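Local coordinates for ABC transporter, periplasmic solute-binding protein (Rhizobium meliloti, PDB 4WED) that probably captures peptides, nickel or a related solute in the periplasm and hands it to an ABC transporter for import, at residues 142-145 against 146-149; 299-302 against 303-306. All coordinates share one frame; numbering follows the deposited sequence.

Along the chain from the N terminus, contact 1 comes first: residues 142-145 run off strand 137-144 into the turn, and 146-149 lead into strand 147-152, so this contact closes the tight turn of a beta hairpin at one border of a four-stranded antiparallel sheet. Contact 2 follows some 150 residues later, where 299-302 leave helix 290-299 and 303-306 continue helix 302-310; it closes the corner between these two helices. The two are in series, neither nested nor crossed, and lie on opposite sides of the chain's centre, their own centres about 54 Å apart. One ties neighbouring strands together; the other starts a helix packed beside helix 378-392.

Contact 1: residues 142-145 against 146-149; sequences VVDD and YHIT
Val142 and Ile148 face each other as an antiparallel non-hydrogen-bonded pair, their CA atoms 4.7 Å apart, and the N-to-C directions of the two short strand segments lie 157° apart, close to antiparallel. One step nearer the turn the register slips: both Val143 N and Asp144 N donate to His147 O, at 3.0 Å and 3.3 Å. Two residues opposite one make this a classic beta bulge, set at the tip of the hairpin formed by strands 137-144 and 147-152.

On the turn side of the bulge, Asp144 bends its carboxylate toward the turn's amides. CG sits between the backbone N and the carbonyl carbon (chi1 76°), which brings OD1 within 2.7 Å of Tyr146 N and 2.8 Å of His147 ND1. The two donors reach OD1 from opposite faces of the carboxylate: the Tyr146 N-H from well above its plane, ND1 on the syn side. The imidazole meets OD1 edge-on, almost exactly in the ring plane, though ring and carboxylate are turned 56° apart. Were Asp144 an alanine, Tyr146 N and His147 ND1 would probably lose their shared acceptor and the imidazole would be freer to turn.

On the other face of the hairpin, Val142 CG2 and Ile148 CD1 make a loose apolar contact at 4.4 Å, and both side chains lie against Ala112 of helix 112-122. The Tyr146 ring folds back over its neighbour, with Asp145 CB 3.3 Å from Tyr146 CE2.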
loop_
_atom_site.group_PDB
_atom_site.type_symbol
_atom_site.label_atom_id
_atom_site.label_comp_id
_atom_site.label_asym_id
_atom_site.label_seq_id
_atom_site.Cartn_x
_atom_site.Cartn_y
_atom_site.Cartn_z
ATOM N N VAL A 142 -30.971 -0.573 -11.039
ATOM C CA VAL A 142 -30.995 -1.921 -11.622
ATOM C C VAL A 142 -31.658 -1.879 -13.016
ATOM O O VAL A 142 -32.650 -1.182 -13.234
ATOM C CB VAL A 142 -31.752 -2.904 -10.706
ATOM C CG1 VAL A 142 -31.803 -4.305 -11.313
ATOM C CG2 VAL A 142 -31.100 -2.926 -9.332
ATOM N N VAL A 143 -31.066 -2.603 -13.955
ATOM C CA VAL A 143 -31.516 -2.612 -15.337
ATOM C C VAL A 143 -32.015 -3.998 -15.634
ATOM O O VAL A 143 -33.140 -4.159 -16.089
ATOM C CB VAL A 143 -30.400 -2.201 -16.321
ATOM C CG1 VAL A 143 -30.794 -2.466 -17.771
ATOM C CG2 VAL A 143 -30.059 -0.719 -16.133
ATOM N N ASP A 144 -31.194 -5.007 -15.384
ATOM C CA ASP A 144 -31.689 -6.371 -15.430
ATOM C C ASP A 144 -30.999 -7.237 -14.332
ATOM O O ASP A 144 -30.274 -6.702 -13.471
ATOM C CB ASP A 144 -31.575 -6.934 -16.861
ATOM C CG ASP A 144 -30.155 -7.309 -17.241
ATOM O OD1 ASP A 144 -29.239 -7.139 -16.407
ATOM O OD2 ASP A 144 -29.947 -7.786 -18.379
ATOM N N ASP A 145 -31.263 -8.545 -14.339
ATOM C CA ASP A 145 -30.585 -9.479 -13.425
ATOM C C ASP A 145 -29.068 -9.392 -13.462
ATOM O O ASP A 145 -28.424 -9.747 -12.487
ATOM C CB ASP A 145 -31.009 -10.929 -13.711
ATOM C CG ASP A 145 -32.420 -11.227 -13.229
ATOM O OD1 ASP A 145 -33.156 -10.267 -12.935
ATOM O OD2 ASP A 145 -32.780 -12.423 -13.125
ATOM N N TYR A 146 -28.482 -8.948 -14.572
ATOM C CA TYR A 146 -27.026 -8.878 -14.633
ATOM C C TYR A 146 -26.464 -7.529 -15.012
ATOM O O TYR A 146 -25.259 -7.425 -15.217
ATOM C CB TYR A 146 -26.483 -10.036 -15.494
ATOM C CG TYR A 146 -27.011 -11.326 -14.937
ATOM C CD1 TYR A 146 -26.394 -11.928 -13.855
ATOM C CD2 TYR A 146 -28.206 -11.875 -15.393
ATOM C CE1 TYR A 146 -26.914 -13.071 -13.277
ATOM C CE2 TYR A 146 -28.730 -13.035 -14.834
ATOM C CZ TYR A 146 -28.080 -13.620 -13.773
ATOM O OH TYR A 146 -28.563 -14.757 -13.191
ATOM N N HIS A 147 -27.290 -6.479 -15.034
ATOM C CA HIS A 147 -26.778 -5.140 -15.377
ATOM C C HIS A 147 -27.206 -4.105 -14.362
ATOM O O HIS A 147 -28.391 -3.948 -14.072
ATOM C CB HIS A 147 -27.159 -4.730 -16.799
ATOM C CG HIS A 147 -26.545 -5.607 -17.840
ATOM N ND1 HIS A 147 -27.052 -6.849 -18.154
ATOM C CD2 HIS A 147 -25.423 -5.461 -18.582
ATOM C CE1 HIS A 147 -26.285 -7.426 -19.061
ATOM N NE2 HIS A 147 -25.287 -6.605 -19.336
ATOM N N ILE A 148 -26.215 -3.427 -13.793
ATOM C CA ILE A 148 -26.450 -2.315 -12.884
ATOM C C ILE A 148 -25.666 -1.080 -13.342
ATOM O O ILE A 148 -24.501 -1.192 -13.781
ATOM C CB ILE A 148 -26.016 -2.632 -11.427
ATOM C CG1 ILE A 148 -26.834 -3.780 -10.852
ATOM C CG2 ILE A 148 -26.246 -1.419 -10.530
ATOM C CD1 ILE A 148 -26.812 -3.887 -9.329
ATOM N N THR A 149 -26.298 0.075 -13.150
ATOM C CA THR A 149 -25.686 1.364 -13.359
ATOM C C THR A 149 -25.650 2.173 -12.042
ATOM O O THR A 149 -26.665 2.273 -11.329
ATOM C CB THR A 149 -26.465 2.129 -14.454
ATOM O OG1 THR A 149 -26.341 1.411 -15.687
ATOM C CG2 THR A 149 -25.945 3.566 -14.656
#

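Contact 2: residues 299-302 against 303-306; sequences GIDR and AAIS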
loop_
_atom_site.group_PDB
_atom_site.type_symbol
_atom_site.label_atom_id
_atom_site.label_comp_id
_atom_site.label_asym_id
_atom_site.label_seq_id
_atom_site.Cartn_x
_atom_site.Cartn_y
_atom_site.Cartn_z
ATOM N N GLY A 299 24.057 12.547 -2.756
ATOM C CA GLY A 299 25.061 12.353 -1.700
ATOM C C GLY A 299 24.740 11.196 -0.769
ATOM O O GLY A 299 25.575 10.763 0.019
ATOM N N ILE A 300 23.525 10.684 -0.875
ATOM C CA ILE A 300 23.040 9.613 -0.023
ATOM C C ILE A 300 23.215 8.288 -0.741
ATOM O O ILE A 300 23.115 8.240 -1.995
ATOM C CB ILE A 300 21.559 9.862 0.278
ATOM C CG1 ILE A 300 21.455 10.957 1.338
ATOM C CG2 ILE A 300 20.860 8.594 0.739
ATOM C CD1 ILE A 300 20.043 11.518 1.525
ATOM N N ASP A 301 23.476 7.225 0.036
ATOM C CA ASP A 301 23.519 5.856 -0.481
ATOM C C ASP A 301 22.293 5.021 -0.063
ATOM O O ASP A 301 22.209 4.515 1.045
ATOM C CB ASP A 301 24.786 5.145 -0.066
ATOM C CG ASP A 301 24.998 3.861 -0.829
ATOM O OD1 ASP A 301 24.112 2.997 -0.848
ATOM O OD2 ASP A 301 26.060 3.701 -1.425
ATOM N N ARG A 302 21.357 4.872 -0.980
ATOM C CA ARG A 302 20.138 4.140 -0.719
ATOM C C ARG A 302 20.454 2.697 -0.409
ATOM O O ARG A 302 19.829 2.089 0.433
ATOM C CB ARG A 302 19.199 4.252 -1.911
ATOM C CG ARG A 302 18.480 5.582 -1.973
ATOM C CD ARG A 302 18.472 6.168 -3.362
ATOM N NE ARG A 302 17.701 7.394 -3.401
ATOM C CZ ARG A 302 18.223 8.608 -3.407
ATOM N NH1 ARG A 302 19.524 8.775 -3.386
ATOM N NH2 ARG A 302 17.438 9.662 -3.438
ATOM N N ALA A 303 21.431 2.156 -1.115
ATOM C CA ALA A 303 21.868 0.775 -0.923
ATOM C C ALA A 303 22.352 0.496 0.496
ATOM O O ALA A 303 22.121 -0.580 1.019
ATOM C CB ALA A 303 22.954 0.429 -1.928
ATOM N N ALA A 304 23.030 1.458 1.102
ATOM C CA ALA A 304 23.472 1.360 2.489
ATOM C C ALA A 304 22.258 1.475 3.418
ATOM O O ALA A 304 22.174 0.817 4.449
ATOM C CB ALA A 304 24.467 2.471 2.783
ATOM N N ILE A 305 21.302 2.316 3.042
ATOM C CA ILE A 305 20.032 2.391 3.795
ATOM C C ILE A 305 19.387 1.003 3.815
ATOM O O ILE A 305 18.902 0.530 4.850
ATOM C CB ILE A 305 19.006 3.337 3.156
ATOM C CG1 ILE A 305 19.592 4.721 2.901
ATOM C CG2 ILE A 305 17.761 3.456 4.031
ATOM C CD1 ILE A 305 19.482 5.666 4.047
ATOM N N SER A 306 19.386 0.347 2.659
ATOM C CA SER A 306 18.710 -0.920 2.544
ATOM C C SER A 306 19.412 -1.978 3.358
ATOM O O SER A 306 18.730 -2.800 3.965
ATOM C CB SER A 306 18.634 -1.368 1.117
ATOM O OG SER A 306 18.333 -2.749 1.094
#
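A side-chain N-cap opens helix 302-310 just after the chain leaves helix 290-299. Asp301 holds the N-cap position, and its OD1 accepts from Ala304 N at 2.7 Å, with an N-H...O angle of 146°. The Ala304 N-H approaches from above the carboxylate, 42° out of its plane. With CG anti to the backbone N (chi1 -167°), the carboxylate swings forward over the first turn and lies beside the methyl groups of Ala303 and Ala304. Ala303 N is also near OD1, but its N-H points poorly for a bond. A negative group at this end of a helix would probably be steadied by the helix dipole.

The backbone of Asp301 takes hold of the same turn. Its O accepts from Ile305 N at 3.1 Å as the first regular i to i+4 bond, while Ala304 N adds a weak bond to the same oxygen. One residue on, Arg302 O receives Ser306 N at 2.9 Å and carries the helical pattern forward.

From this cap the side chains diverge. The bent Arg302 chain heads back toward the preceding helix, where NH1 bonds Ser297 O and NE bonds Pro490 O; its guanidinium thus joins the corner to strand 488-500. Helix 378-392 packs alongside: Glu388 OE1 accepts from Asp301 N, and Ile300 and Ile305 rest on Met389 and Ile381 respectively. Ile305 lies with its CG1 methylene alongside the backbone of the capping residue, CG1 3.2 Å from Asp301 O.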